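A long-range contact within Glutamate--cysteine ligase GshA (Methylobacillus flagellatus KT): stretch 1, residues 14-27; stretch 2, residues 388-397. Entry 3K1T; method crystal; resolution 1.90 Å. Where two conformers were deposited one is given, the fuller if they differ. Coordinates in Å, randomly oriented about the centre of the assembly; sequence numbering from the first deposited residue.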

# COMPACT_ATOMS: atom_id res chain seq x y z
N PRO A 14 21.81 -4.19 -23.93
CA PRO A 14 20.52 -3.49 -24.02
C PRO A 14 19.72 -3.46 -22.72
O PRO A 14 19.09 -2.45 -22.42
N LEU A 15 19.75 -4.54 -21.95
CA LEU A 15 19.09 -4.55 -20.65
C LEU A 15 19.70 -3.46 -19.77
O LEU A 15 18.99 -2.71 -19.08
N LEU A 16 21.03 -3.40 -19.74
CA LEU A 16 21.69 -2.41 -18.87
C LEU A 16 21.41 -0.98 -19.37
O LEU A 16 21.27 -0.07 -18.56
N THR A 17 21.29 -0.78 -20.68
CA THR A 17 20.92 0.52 -21.22
C THR A 17 19.51 0.91 -20.75
O THR A 17 19.26 2.03 -20.33
N LEU A 18 18.57 -0.01 -20.88
CA LEU A 18 17.21 0.21 -20.34
C LEU A 18 17.23 0.56 -18.87
O LEU A 18 16.59 1.55 -18.45
N GLU A 19 17.93 -0.24 -18.06
CA GLU A 19 18.03 0.03 -16.63
C GLU A 19 18.59 1.42 -16.35
O GLU A 19 18.04 2.14 -15.50
N LYS A 20 19.66 1.80 -17.05
CA LYS A 20 20.23 3.14 -16.90
C LYS A 20 19.22 4.24 -17.25
O LYS A 20 19.13 5.22 -16.53
N ARG A 21 18.48 4.08 -18.35
CA ARG A 21 17.47 5.08 -18.72
C ARG A 21 16.38 5.20 -17.64
O ARG A 21 15.97 6.32 -17.29
N LEU A 22 15.92 4.06 -17.09
CA LEU A 22 14.89 4.07 -16.04
C LEU A 22 15.41 4.77 -14.78
O LEU A 22 14.69 5.58 -14.15
N LEU A 23 16.65 4.47 -14.41
CA LEU A 23 17.23 5.01 -13.18
C LEU A 23 17.69 6.48 -13.33
O LEU A 23 17.95 7.13 -12.35
N ASP A 24 17.78 6.98 -14.55
CA ASP A 24 18.06 8.40 -14.75
C ASP A 24 16.76 9.21 -14.94
O ASP A 24 16.82 10.44 -15.14
N ASN A 25 15.60 8.52 -14.95
CA ASN A 25 14.32 9.18 -15.20
C ASN A 25 13.25 8.76 -14.19
O ASN A 25 12.07 8.82 -14.48
N MSE A 26 13.66 8.34 -13.00
CA MSE A 26 12.74 7.67 -12.07
C MSE A 26 11.53 8.55 -11.65
O MSE A 26 10.39 8.15 -11.83
N PRO A 27 11.77 9.78 -11.18
CA PRO A 27 10.60 10.62 -10.89
C PRO A 27 9.74 10.97 -12.12
O PRO A 27 8.51 11.04 -12.03
N THR A 388 11.72 -0.37 -5.04
CA THR A 388 12.83 0.18 -4.25
C THR A 388 14.10 0.31 -5.09
O THR A 388 15.14 -0.27 -4.78
N PRO A 389 14.02 1.04 -6.20
CA PRO A 389 15.26 1.23 -7.00
C PRO A 389 16.37 1.98 -6.24
O PRO A 389 16.08 2.78 -5.34
N ASP A 390 17.61 1.73 -6.63
CA ASP A 390 18.78 2.46 -6.12
C ASP A 390 19.40 3.17 -7.30
O ASP A 390 20.23 2.60 -8.04
N CYS A 391 18.99 4.44 -7.50
CA CYS A 391 19.29 5.14 -8.74
C CYS A 391 20.79 5.38 -9.00
O CYS A 391 21.23 5.42 -10.15
N ALA A 392 21.57 5.48 -7.93
CA ALA A 392 23.00 5.66 -8.06
C ALA A 392 23.78 4.32 -8.03
O ALA A 392 25.00 4.33 -8.22
N GLY A 393 23.09 3.19 -7.83
CA GLY A 393 23.74 1.88 -7.75
C GLY A 393 24.04 1.26 -9.10
O GLY A 393 23.89 1.90 -10.15
N ALA A 394 24.47 0.01 -9.10
CA ALA A 394 24.71 -0.72 -10.36
C ALA A 394 23.36 -0.89 -11.08
O ALA A 394 22.37 -1.27 -10.46
N PRO A 395 23.32 -0.61 -12.38
CA PRO A 395 22.05 -0.69 -13.09
C PRO A 395 21.38 -2.07 -13.01
O PRO A 395 20.15 -2.13 -12.97
N ASP A 396 22.16 -3.15 -12.97
CA ASP A 396 21.60 -4.51 -12.84
C ASP A 396 21.70 -5.10 -11.43
O ASP A 396 21.52 -6.30 -11.26
N ALA A 397 21.90 -4.27 -10.41
CA ALA A 397 21.72 -4.72 -9.04
C ALA A 397 20.27 -5.25 -8.90
O ALA A 397 19.36 -4.78 -9.58

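A helix can hold a distant, irregular segment of its own chain mainly through van der Waals packing of its side chains, and this contact is a worked example. The helix that includes residues 14-23 meets a stretch with no regular secondary structure, folded into two type I beta turns, Asp390 to Gly393 and Ala394 to Ala397. No clear hydrogen bond crosses between them, and the contact buries 539 Å², both sides summed.

Leu23 and Pro395 contribute most to the apolar packing, and both point toward the opposing stretch. Leu23, with chi1 m and chi2 t, sets CD1 3.9 Å from Pro395 CA, while its CD2 lies 3.8 Å from Pro389 CB and 4.2 Å from Cys391 SG. Leu23 thus touches both turns as well as Pro389 just before the first. Pro395 also packs against the helix one turn earlier: its CB is 3.9 Å from Glu19 CB, and its CG is 3.7 Å from CG in the aliphatic part of Lys20. Selenomethionine Met26 (chi1 t, chi2 m, chi3 t) extends the apolar surface beyond Leu23, placing its CE 3.9 Å from Pro389 CG and its CB 3.8 Å from SG of Cys391, whose chi1 is m. Leu16, with chi1 m and chi2 p, points sideways from its CA, yet its CD1 comes within 3.8 Å of Asp396 CB.

The polar contact is a single close acid pair. Glu19 (chi1 m, chi2 t) and Asp396 (chi1 t) both point inward, bringing Glu19 OE2 to 2.6 Å from Asp396 OD1. Two carboxylates so close would repel if both were charged, so one probably holds a proton; which one remains open. Asp396 is also hydrogen-bonded elsewhere in the structure. Nearby, Leu15 CD2 lies 3.9 Å from Asp396 OD1, placing an apolar methyl beside the acid pair.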

# COMPACT_ATOMS: atom_id res chain seq x y z
CB PRO A 14 19.78 -4.23 -25.14
CG PRO A 14 20.93 -4.81 -25.99
CD PRO A 14 21.97 -5.21 -24.97
CB LEU A 15 19.22 -5.93 -19.99
CG LEU A 15 18.81 -6.07 -18.52
CD1 LEU A 15 17.26 -5.89 -18.40
CD2 LEU A 15 19.28 -7.42 -17.90
CB LEU A 16 23.21 -2.71 -18.69
CG LEU A 16 23.52 -3.64 -17.47
CD1 LEU A 16 22.89 -5.04 -17.63
CD2 LEU A 16 25.01 -3.84 -17.22
CB THR A 17 20.97 0.53 -22.76
OG1 THR A 17 22.31 0.25 -23.18
CG2 THR A 17 20.50 1.91 -23.33
CB LEU A 18 16.35 -1.00 -20.59
CG LEU A 18 14.96 -1.02 -19.93
CD1 LEU A 18 14.08 0.12 -20.41
CD2 LEU A 18 14.28 -2.38 -20.19
CB GLU A 19 18.85 -1.05 -15.92
CG GLU A 19 18.14 -2.38 -15.83
CD GLU A 19 19.04 -3.57 -15.49
OE1 GLU A 19 20.25 -3.53 -15.80
OE2 GLU A 19 18.51 -4.57 -14.90
CB LYS A 20 21.49 3.32 -17.76
CG LYS A 20 22.65 2.50 -17.26
CD LYS A 20 23.97 2.82 -17.98
CE LYS A 20 24.20 2.00 -19.22
NZ LYS A 20 25.67 2.21 -19.61
CB ARG A 21 16.84 4.74 -20.09
CG ARG A 21 17.81 4.84 -21.29
CD ARG A 21 18.27 6.27 -21.65
NE ARG A 21 19.02 6.15 -22.90
CZ ARG A 21 20.29 5.72 -22.99
NH1 ARG A 21 20.99 5.41 -21.91
NH2 ARG A 21 20.87 5.58 -24.19
CB LEU A 22 14.41 2.65 -15.68
CG LEU A 22 13.78 1.81 -16.78
CD1 LEU A 22 13.53 0.36 -16.22
CD2 LEU A 22 12.48 2.46 -17.31
CB LEU A 23 18.37 4.16 -12.69
CG LEU A 23 17.97 2.70 -12.41
CD1 LEU A 23 19.21 1.84 -12.15
CD2 LEU A 23 16.95 2.56 -11.25
CB ASP A 24 18.97 8.59 -15.98
CG ASP A 24 19.53 10.04 -16.14
OD1 ASP A 24 19.88 10.69 -15.14
OD2 ASP A 24 19.67 10.51 -17.28
CB ASN A 25 13.84 8.82 -16.62
CG ASN A 25 14.63 9.54 -17.69
OD1 ASN A 25 14.46 10.76 -17.85
ND2 ASN A 25 15.55 8.82 -18.39
CB MSE A 26 13.51 7.02 -10.91
CG MSE A 26 12.66 6.13 -10.03
SE MSE A 26 11.79 7.16 -8.60
CE MSE A 26 10.93 5.65 -7.70
CB PRO A 27 11.20 11.88 -10.27
CG PRO A 27 12.72 11.70 -10.25
CD PRO A 27 13.05 10.34 -10.68
CB THR A 388 13.09 -0.70 -3.00
OG1 THR A 388 13.32 -2.05 -3.41
CG2 THR A 388 11.92 -0.60 -2.03
CB PRO A 389 14.79 2.10 -8.18
CG PRO A 389 13.60 2.86 -7.61
CD PRO A 389 12.91 1.88 -6.72
CB ASP A 390 19.74 1.45 -5.49
CG ASP A 390 21.00 2.11 -4.92
OD1 ASP A 390 21.08 3.35 -4.92
OD2 ASP A 390 21.88 1.33 -4.53
CB CYS A 391 18.52 6.46 -8.81
SG CYS A 391 16.69 6.11 -9.00
CB ALA A 392 23.51 6.62 -6.95
CB ALA A 394 25.39 -2.09 -10.12
CB PRO A 395 22.41 -0.33 -14.52
CG PRO A 395 23.75 0.35 -14.47
CD PRO A 395 24.40 -0.04 -13.20
CB ASP A 396 22.22 -5.48 -13.87
CG ASP A 396 21.33 -6.70 -14.15
OD1 ASP A 396 20.07 -6.54 -14.21
OD2 ASP A 396 21.89 -7.84 -14.30
CB ALA A 397 21.97 -3.58 -8.04